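Local atomic coordinates of putative oxidoreductase (Thermus thermophilus, PDB entry 2ISM), a protein that is a putative oxidoreductase of a dehydrogenase family, built as a six-bladed beta-propeller and carrying a bound calcium ion. Residues 30-35 against 47-52; 150-155 against 168-173; 172-177 against 193-198. All coordinates share one frame; numbering follows the deposited sequence.

Followed from the N terminus, contact 1 (30-35 with 47-52) closes first, joining the two strands of a hairpin that opens one propeller blade. Contact 2 (150-155 with 168-173) comes later, closing a strandless excursion between the second and third strands of another blade. Contact 3 begins where contact 2 ends: the two share L172 and R173 on strand 170-174, and contact 3 brings the chain back after a second strandless loop as the fourth strand. No contact encloses another. Contacts 1 and 2 lie about 20 Å apart between centres, yet R139 reaches both, through W34 O and T151 OG1. Contacts 2 and 3 touch directly, where I171 meets Y197 and S198.

Contact 1: residues 30-35 against 47-52; sequences LEVPWA and AERPGR
Over one face of the R49 guanidinium lies V32 CG1, 3.9 Å above the plane and displaced toward the rim. At the edge of the same group, in its plane, sits a water that is also in the plane of the W34 indole; it accepts from R49 NH1 and from W34 NE1 at 2.9 Å each. The shared water links the two groups edge to edge, their planes 38° apart. With CG anti to the backbone N (chi1 -160°), R49 passes aslant over V32, its CB against V32 CB and its guanidinium over CG1; its NH2 bonds to D336 O.

The second guanidinium, that of R52, has E31 OE1 at its edge and in its plane; the E31 OE1 to R52 NH2 distance of 3.5 Å makes a long salt bridge. R52 also grips E48 side-on, with NE 2.9 Å from OE1 and NH2 3.1 Å from OE2, both oxygens being met from above the carboxylate plane. E48 OE2 accepts a second bond through its anti lone pair, from E31 N at 2.7 Å and nearly straight (168°), while R54 joins OE1. The carboxylate is thereby fixed in rotation from several directions. P50 CG packs against E31 CD at 3.4 Å, crossing the acid obliquely.

In the backbone, P33 faces E48 as a non-hydrogen-bonded antiparallel pair, W34 N donates to A47 O, and R49 N donates to V32 O beyond the strand end. G51 and R52 both stand opposite E48, a G1 beta bulge that turns the chain into strand 52-57. The contact closes the open end of the hairpin of strands 33-38 and 44-48, the first two strands of a four-stranded antiparallel blade in a beta-propeller, together with the bulge leading into the third.

Contact 2: residues 150-155 against 168-173; sequences VTTGEV and GGKILR
V150 and L172 pair across the second and third strands of a four-stranded antiparallel blade, and two backbone bonds define the pair as hydrogen-bonded: V150 N to L172 O at 2.9 Å and L172 N to V150 O at 2.7 Å. Their side chains share one face, CB of V150 lying 4.1 Å from CB of L172. T151 and I171, the next pair and non-hydrogen-bonded, point to the other face.

Past T151 the ladder changes character. T152 N still donates to K170 O, and K170 N also donates to T152 OG1 at 3.0 Å. The hydroxyl sits in the crowded position between backbone N and carbonyl carbon (chi1 70°); accepting from K170 N and hydrogen-bonded to L167 O, it is held by residues on both sides of G168-G169. The same torsion puts CG2 anti to the carbonyl carbon, where it meets L172 CD1 at 4.0 Å, the two side chains crossing at about a right angle.

In propeller terms this is the end of the two central strands, where the chain leaves for the loop that joins them and stays close across G153-E154 and G168-G169. A weak bond from G169 N to G153 O, 3.1 Å long and bent to 134°, prolongs the pairing into that loop. K170, bent at chi2 and chi4, folds back until NZ donates to G168 O at 2.9 Å, with D163 O and S166 O as further acceptors for the ammonium group.

Contact 3: residues 172-177 against 193-198; sequences LRLTPE and RPEVYS
The carbonyl oxygen of E195 is approached by two neighbours on strand 170-174. R173 N donates to E195 O at 3.0 Å, nearly straight (164°), the donor standing close to the axis of the carbonyl, and L172 CA makes a CA-H...O contact with the same oxygen at 3.3 Å. This carbonyl is the polar link between the segments; most of the remaining contact involves side chains.

R173 and Y197 meet obliquely. Y197 CE1 lies over one face of the guanidinium, 3.7 Å above its plane and offset toward the rim, while R173 NE comes 3.7 Å from Y197 CD1. The planes stand 39° apart, which rules out a parallel stack. CG of R173 is anti to its backbone N (chi1 -169°), which carries its CD and NE out to the CD1-CE1 side of the ring, where the two chains cross aslant. Each is also held from outside: D145 forms a salt bridge with R173 NH1, and Y149 meets the Y197 ring edge-to-face.

On the other flank, L174 CD2 packs on the aliphatic part of E195, 3.5 Å from its CG. E195 bends at chi2, and its carboxylate is gripped side-on by R193: NH2 donates to OE2 at 2.9 Å and NE to OE1 at 3.1 Å. This salt bridge joins the first and third residues of the type I turn R193-V196, which V196 N closes by donating to R193 O. Next to the turn, V196 CG2 touches L172 CD2 at 4.1 Å.

L172 and V196 form a non-hydrogen-bonded antiparallel pair whose side chains diverge, and beyond them Y197 and S198 both face I171. That is a classic beta bulge, set in strand 196-199, the fourth and outermost strand of this propeller blade.

Contact 1: residues 30-35 against 47-52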
loop_
_atom_site.group_PDB
_atom_site.type_symbol
_atom_site.label_atom_id
_atom_site.label_comp_id
_atom_site.label_asym_id
_atom_site.label_seq_id
_atom_site.Cartn_x
_atom_site.Cartn_y
_atom_site.Cartn_z
ATOM N N LEU B 30 19.387 7.799 -17.192
ATOM C CA LEU B 30 18.381 7.991 -18.238
ATOM C C LEU B 30 18.175 9.465 -18.582
ATOM O O LEU B 30 18.409 10.348 -17.755
ATOM C CB LEU B 30 17.047 7.381 -17.789
ATOM C CG LEU B 30 17.065 5.891 -17.417
ATOM C CD1 LEU B 30 15.899 5.574 -16.496
ATOM C CD2 LEU B 30 17.004 5.037 -18.685
ATOM N N GLU B 31 17.738 9.733 -19.807
ATOM C CA GLU B 31 17.499 11.106 -20.224
ATOM C C GLU B 31 15.999 11.359 -20.312
ATOM O O GLU B 31 15.360 11.039 -21.313
ATOM C CB GLU B 31 18.151 11.383 -21.578
ATOM C CG GLU B 31 18.400 12.860 -21.814
ATOM C CD GLU B 31 19.041 13.142 -23.153
ATOM O OE1 GLU B 31 19.561 12.192 -23.782
ATOM O OE2 GLU B 31 19.028 14.321 -23.568
ATOM N N VAL B 32 15.453 11.928 -19.245
ATOM C CA VAL B 32 14.032 12.243 -19.157
ATOM C C VAL B 32 13.106 11.029 -19.329
ATOM O O VAL B 32 12.377 10.923 -20.321
ATOM C CB VAL B 32 13.633 13.331 -20.194
ATOM C CG1 VAL B 32 12.241 13.878 -19.868
ATOM C CG2 VAL B 32 14.658 14.464 -20.185
ATOM N N PRO B 33 13.143 10.083 -18.374
ATOM C CA PRO B 33 12.274 8.901 -18.461
ATOM C C PRO B 33 10.844 9.394 -18.245
ATOM O O PRO B 33 10.421 9.669 -17.121
ATOM C CB PRO B 33 12.784 8.010 -17.327
ATOM C CG PRO B 33 13.379 8.987 -16.354
ATOM C CD PRO B 33 14.095 9.955 -17.259
ATOM N N TRP B 34 10.110 9.496 -19.346
ATOM C CA TRP B 34 8.751 10.027 -19.352
ATOM C C TRP B 34 7.649 9.089 -18.885
ATOM O O TRP B 34 6.677 9.532 -18.267
ATOM C CB TRP B 34 8.420 10.502 -20.768
ATOM C CG TRP B 34 7.734 11.826 -20.837
ATOM C CD1 TRP B 34 8.325 13.059 -20.913
ATOM C CD2 TRP B 34 6.322 12.056 -20.852
ATOM N NE1 TRP B 34 7.365 14.041 -20.975
ATOM C CE2 TRP B 34 6.127 13.454 -20.941
ATOM C CE3 TRP B 34 5.200 11.214 -20.801
ATOM C CZ2 TRP B 34 4.853 14.033 -20.980
ATOM C CZ3 TRP B 34 3.930 11.792 -20.840
ATOM C CH2 TRP B 34 3.771 13.187 -20.930
ATOM N N ALA B 35 7.787 7.806 -19.206
ATOM C CA ALA B 35 6.779 6.812 -18.849
ATOM C C ALA B 35 7.388 5.433 -18.642
ATOM O O ALA B 35 8.449 5.123 -19.188
ATOM C CB ALA B 35 5.718 6.742 -19.945
ATOM N N ALA B 47 10.428 4.906 -21.452
ATOM C CA ALA B 47 10.447 5.820 -22.586
ATOM C C ALA B 47 11.282 7.053 -22.256
ATOM O O ALA B 47 10.971 7.781 -21.315
ATOM C CB ALA B 47 9.021 6.236 -22.950
ATOM N N GLU B 48 12.350 7.274 -23.021
ATOM C CA GLU B 48 13.210 8.442 -22.833
ATOM C C GLU B 48 12.778 9.461 -23.882
ATOM O O GLU B 48 12.693 9.140 -25.063
ATOM C CB GLU B 48 14.678 8.075 -23.041
ATOM C CG GLU B 48 15.297 7.298 -21.889
ATOM C CD GLU B 48 16.765 7.005 -22.133
ATOM O OE1 GLU B 48 17.060 6.144 -22.984
ATOM O OE2 GLU B 48 17.622 7.649 -21.490
ATOM N N ARG B 49 12.518 10.690 -23.452
ATOM C CA ARG B 49 12.041 11.725 -24.362
ATOM C C ARG B 49 12.821 11.921 -25.666
ATOM O O ARG B 49 12.233 12.282 -26.689
ATOM C CB ARG B 49 11.915 13.056 -23.618
ATOM C CG ARG B 49 10.983 14.047 -24.316
ATOM C CD ARG B 49 10.714 15.264 -23.450
ATOM N NE ARG B 49 11.928 16.030 -23.181
ATOM C CZ ARG B 49 11.960 17.143 -22.454
ATOM N NH1 ARG B 49 10.843 17.623 -21.918
ATOM N NH2 ARG B 49 13.105 17.789 -22.282
ATOM N N PRO B 50 14.153 11.707 -25.649
ATOM C CA PRO B 50 14.942 11.876 -26.878
ATOM C C PRO B 50 14.581 10.874 -27.979
ATOM O O PRO B 50 15.091 10.966 -29.095
ATOM C CB PRO B 50 16.380 11.702 -26.391
ATOM C CG PRO B 50 16.319 12.257 -25.006
ATOM C CD PRO B 50 15.039 11.648 -24.474
ATOM N N GLY B 51 13.720 9.906 -27.662
ATOM C CA GLY B 51 13.310 8.941 -28.671
ATOM C C GLY B 51 13.722 7.489 -28.505
ATOM O O GLY B 51 13.616 6.710 -29.452
ATOM N N ARG B 52 14.190 7.109 -27.321
ATOM C CA ARG B 52 14.593 5.724 -27.081
ATOM C C ARG B 52 13.669 5.067 -26.070
ATOM O O ARG B 52 13.312 5.684 -25.070
ATOM C CB ARG B 52 16.012 5.644 -26.502
ATOM C CG ARG B 52 17.124 6.260 -27.337
ATOM C CD ARG B 52 18.468 6.110 -26.611
ATOM N NE ARG B 52 18.530 6.867 -25.357
ATOM C CZ ARG B 52 18.813 8.165 -25.274
ATOM N NH1 ARG B 52 19.070 8.862 -26.373
ATOM N NH2 ARG B 52 18.836 8.769 -24.091
HETATM O O HOH W 1 8.111 16.735 -21.656
#

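Contact 2: residues 150-155 against 168-173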
loop_
_atom_site.group_PDB
_atom_site.type_symbol
_atom_site.label_atom_id
_atom_site.label_comp_id
_atom_site.label_asym_id
_atom_site.label_seq_id
_atom_site.Cartn_x
_atom_site.Cartn_y
_atom_site.Cartn_z
ATOM N N VAL B 150 -5.838 9.321 -23.980
ATOM C CA VAL B 150 -4.708 10.137 -24.434
ATOM C C VAL B 150 -4.853 11.600 -24.031
ATOM O O VAL B 150 -5.882 12.211 -24.312
ATOM C CB VAL B 150 -4.618 10.099 -25.978
ATOM C CG1 VAL B 150 -3.352 10.801 -26.454
ATOM C CG2 VAL B 150 -4.678 8.651 -26.466
ATOM N N THR B 151 -3.834 12.171 -23.385
ATOM C CA THR B 151 -3.907 13.579 -23.015
ATOM C C THR B 151 -3.150 14.382 -24.069
ATOM O O THR B 151 -2.146 13.914 -24.607
ATOM C CB THR B 151 -3.290 13.868 -21.612
ATOM O OG1 THR B 151 -1.866 13.724 -21.658
ATOM C CG2 THR B 151 -3.856 12.915 -20.570
ATOM N N THR B 152 -3.647 15.574 -24.383
ATOM C CA THR B 152 -3.002 16.431 -25.379
ATOM C C THR B 152 -2.970 17.874 -24.893
ATOM O O THR B 152 -3.841 18.299 -24.129
ATOM C CB THR B 152 -3.746 16.406 -26.731
ATOM O OG1 THR B 152 -5.003 17.085 -26.602
ATOM C CG2 THR B 152 -3.990 14.972 -27.181
ATOM N N GLY B 153 -1.964 18.623 -25.336
ATOM C CA GLY B 153 -1.846 20.016 -24.942
ATOM C C GLY B 153 -2.396 20.898 -26.043
ATOM O O GLY B 153 -2.640 20.412 -27.150
ATOM N N GLU B 154 -2.610 22.180 -25.755
ATOM C CA GLU B 154 -3.129 23.086 -26.778
ATOM C C GLU B 154 -2.021 23.878 -27.473
ATOM O O GLU B 154 -2.263 24.942 -28.037
ATOM C CB GLU B 154 -4.198 24.035 -26.195
ATOM C CG GLU B 154 -4.006 24.463 -24.745
ATOM C CD GLU B 154 -2.822 25.390 -24.537
ATOM O OE1 GLU B 154 -3.039 26.519 -24.045
ATOM O OE2 GLU B 154 -1.680 24.995 -24.858
ATOM N N VAL B 155 -0.812 23.323 -27.436
ATOM C CA VAL B 155 0.373 23.901 -28.072
ATOM C C VAL B 155 0.522 25.419 -27.988
ATOM O O VAL B 155 0.986 26.058 -28.931
ATOM C CB VAL B 155 0.462 23.465 -29.555
ATOM C CG1 VAL B 155 0.457 21.946 -29.635
ATOM C CG2 VAL B 155 -0.703 24.049 -30.364
ATOM N N GLY B 168 -6.445 19.139 -29.749
ATOM C CA GLY B 168 -5.598 19.727 -28.719
ATOM C C GLY B 168 -6.305 20.242 -27.473
ATOM O O GLY B 168 -7.430 20.739 -27.545
ATOM N N GLY B 169 -5.633 20.131 -26.329
ATOM C CA GLY B 169 -6.205 20.579 -25.068
ATOM C C GLY B 169 -7.355 19.669 -24.688
ATOM O O GLY B 169 -8.372 20.118 -24.163
ATOM N N LYS B 170 -7.171 18.377 -24.939
ATOM C CA LYS B 170 -8.199 17.376 -24.687
ATOM C C LYS B 170 -7.680 16.124 -24.009
ATOM O O LYS B 170 -6.485 15.955 -23.779
ATOM C CB LYS B 170 -8.797 16.899 -26.019
ATOM C CG LYS B 170 -9.259 17.978 -26.994
ATOM C CD LYS B 170 -10.532 18.662 -26.521
ATOM C CE LYS B 170 -11.153 19.488 -27.641
ATOM N NZ LYS B 170 -10.243 20.567 -28.126
ATOM N N ILE B 171 -8.629 15.257 -23.675
ATOM C CA ILE B 171 -8.331 13.930 -23.175
ATOM C C ILE B 171 -9.160 13.142 -24.181
ATOM O O ILE B 171 -10.368 13.371 -24.322
ATOM C CB ILE B 171 -8.833 13.656 -21.743
ATOM C CG1 ILE B 171 -7.925 14.364 -20.732
ATOM C CG2 ILE B 171 -8.797 12.151 -21.466
ATOM C CD1 ILE B 171 -8.284 14.085 -19.274
ATOM N N LEU B 172 -8.504 12.256 -24.918
ATOM C CA LEU B 172 -9.179 11.463 -25.929
ATOM C C LEU B 172 -9.370 10.041 -25.440
ATOM O O LEU B 172 -8.638 9.580 -24.567
ATOM C CB LEU B 172 -8.342 11.448 -27.216
ATOM C CG LEU B 172 -7.740 12.793 -27.657
ATOM C CD1 LEU B 172 -6.791 12.574 -28.831
ATOM C CD2 LEU B 172 -8.848 13.757 -28.031
ATOM N N ARG B 173 -10.361 9.350 -25.999
ATOM C CA ARG B 173 -10.604 7.959 -25.635
ATOM C C ARG B 173 -10.847 7.162 -26.911
ATOM O O ARG B 173 -11.759 7.459 -27.682
ATOM C CB ARG B 173 -11.804 7.815 -24.704
ATOM C CG ARG B 173 -11.900 6.412 -24.124
ATOM C CD ARG B 173 -13.090 6.249 -23.206
ATOM N NE ARG B 173 -14.342 6.358 -23.936
ATOM C CZ ARG B 173 -15.456 5.723 -23.593
ATOM N NH1 ARG B 173 -15.466 4.933 -22.532
ATOM N NH2 ARG B 173 -16.560 5.881 -24.308
#

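Contact 3: residues 172-177 against 193-198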
loop_
_atom_site.group_PDB
_atom_site.type_symbol
_atom_site.label_atom_id
_atom_site.label_comp_id
_atom_site.label_asym_id
_atom_site.label_seq_id
_atom_site.Cartn_x
_atom_site.Cartn_y
_atom_site.Cartn_z
ATOM N N LEU B 172 -8.504 12.256 -24.918
ATOM C CA LEU B 172 -9.179 11.463 -25.929
ATOM C C LEU B 172 -9.370 10.041 -25.440
ATOM O O LEU B 172 -8.638 9.580 -24.567
ATOM C CB LEU B 172 -8.342 11.448 -27.216
ATOM C CG LEU B 172 -7.740 12.793 -27.657
ATOM C CD1 LEU B 172 -6.791 12.574 -28.831
ATOM C CD2 LEU B 172 -8.848 13.757 -28.031
ATOM N N ARG B 173 -10.361 9.350 -25.999
ATOM C CA ARG B 173 -10.604 7.959 -25.635
ATOM C C ARG B 173 -10.847 7.162 -26.911
ATOM O O ARG B 173 -11.759 7.459 -27.682
ATOM C CB ARG B 173 -11.804 7.815 -24.704
ATOM C CG ARG B 173 -11.900 6.412 -24.124
ATOM C CD ARG B 173 -13.090 6.249 -23.206
ATOM N NE ARG B 173 -14.342 6.358 -23.936
ATOM C CZ ARG B 173 -15.456 5.723 -23.593
ATOM N NH1 ARG B 173 -15.466 4.933 -22.532
ATOM N NH2 ARG B 173 -16.560 5.881 -24.308
ATOM N N LEU B 174 -10.017 6.150 -27.123
ATOM C CA LEU B 174 -10.093 5.334 -28.323
ATOM C C LEU B 174 -10.139 3.846 -27.997
ATOM O O LEU B 174 -9.895 3.442 -26.867
ATOM C CB LEU B 174 -8.847 5.586 -29.171
ATOM C CG LEU B 174 -8.272 7.001 -29.275
ATOM C CD1 LEU B 174 -6.891 6.929 -29.919
ATOM C CD2 LEU B 174 -9.201 7.893 -30.087
ATOM N N THR B 175 -10.449 3.032 -29.000
ATOM C CA THR B 175 -10.436 1.591 -28.806
ATOM C C THR B 175 -8.955 1.299 -29.038
ATOM O O THR B 175 -8.228 2.153 -29.554
ATOM C CB THR B 175 -11.241 0.849 -29.884
ATOM O OG1 THR B 175 -10.625 1.059 -31.162
ATOM C CG2 THR B 175 -12.682 1.343 -29.916
ATOM N N PRO B 176 -8.482 0.106 -28.656
ATOM C CA PRO B 176 -7.064 -0.201 -28.869
ATOM C C PRO B 176 -6.660 -0.130 -30.342
ATOM O O PRO B 176 -5.480 -0.018 -30.663
ATOM C CB PRO B 176 -6.933 -1.606 -28.294
ATOM C CG PRO B 176 -7.930 -1.584 -27.166
ATOM C CD PRO B 176 -9.123 -0.923 -27.820
ATOM N N GLU B 177 -7.643 -0.186 -31.235
ATOM C CA GLU B 177 -7.368 -0.122 -32.666
ATOM C C GLU B 177 -7.315 1.310 -33.199
ATOM O O GLU B 177 -7.035 1.528 -34.378
ATOM C CB GLU B 177 -8.406 -0.933 -33.450
ATOM C CG GLU B 177 -8.284 -2.438 -33.256
ATOM C CD GLU B 177 -6.915 -2.959 -33.644
ATOM O OE1 GLU B 177 -6.472 -2.681 -34.780
ATOM O OE2 GLU B 177 -6.282 -3.647 -32.817
ATOM N N ARG B 193 -14.667 16.350 -33.064
ATOM C CA ARG B 193 -13.826 15.165 -33.222
ATOM C C ARG B 193 -14.431 14.078 -32.336
ATOM O O ARG B 193 -14.534 14.244 -31.123
ATOM C CB ARG B 193 -12.385 15.452 -32.775
ATOM C CG ARG B 193 -11.586 16.365 -33.704
ATOM C CD ARG B 193 -11.429 15.768 -35.107
ATOM N NE ARG B 193 -10.792 14.449 -35.115
ATOM C CZ ARG B 193 -9.618 14.180 -35.683
ATOM N NH1 ARG B 193 -8.936 15.143 -36.291
ATOM N NH2 ARG B 193 -9.129 12.946 -35.659
ATOM N N PRO B 194 -14.837 12.948 -32.930
ATOM C CA PRO B 194 -15.435 11.857 -32.155
ATOM C C PRO B 194 -14.509 11.225 -31.114
ATOM O O PRO B 194 -14.968 10.524 -30.212
ATOM C CB PRO B 194 -15.880 10.872 -33.237
ATOM C CG PRO B 194 -14.842 11.067 -34.305
ATOM C CD PRO B 194 -14.692 12.577 -34.349
ATOM N N GLU B 195 -13.209 11.485 -31.226
ATOM C CA GLU B 195 -12.245 10.929 -30.280
ATOM C C GLU B 195 -12.252 11.646 -28.927
ATOM O O GLU B 195 -11.775 11.103 -27.932
ATOM C CB GLU B 195 -10.824 10.994 -30.857
ATOM C CG GLU B 195 -10.642 10.264 -32.186
ATOM C CD GLU B 195 -10.959 11.134 -33.390
ATOM O OE1 GLU B 195 -11.588 12.198 -33.215
ATOM O OE2 GLU B 195 -10.578 10.746 -34.514
ATOM N N VAL B 196 -12.800 12.858 -28.886
ATOM C CA VAL B 196 -12.814 13.647 -27.652
ATOM C C VAL B 196 -13.631 13.089 -26.494
ATOM O O VAL B 196 -14.816 12.788 -26.643
ATOM C CB VAL B 196 -13.294 15.090 -27.922
ATOM C CG1 VAL B 196 -13.434 15.855 -26.607
ATOM C CG2 VAL B 196 -12.307 15.796 -28.828
ATOM N N TYR B 197 -12.978 12.965 -25.341
ATOM C CA TYR B 197 -13.620 12.469 -24.133
ATOM C C TYR B 197 -13.918 13.666 -23.229
ATOM O O TYR B 197 -15.019 13.782 -22.691
ATOM C CB TYR B 197 -12.706 11.483 -23.412
ATOM C CG TYR B 197 -13.368 10.748 -22.266
ATOM C CD1 TYR B 197 -14.360 9.794 -22.503
ATOM C CD2 TYR B 197 -12.988 10.990 -20.946
ATOM C CE1 TYR B 197 -14.953 9.093 -21.450
ATOM C CE2 TYR B 197 -13.571 10.299 -19.887
ATOM C CZ TYR B 197 -14.549 9.351 -20.147
ATOM O OH TYR B 197 -15.104 8.646 -19.107
ATOM N N SER B 198 -12.927 14.544 -23.055
ATOM C CA SER B 198 -13.097 15.759 -22.251
ATOM C C SER B 198 -12.311 16.902 -22.897
ATOM O O SER B 198 -11.361 16.665 -23.640
ATOM C CB SER B 198 -12.638 15.541 -20.798
ATOM O OG SER B 198 -11.249 15.287 -20.703
#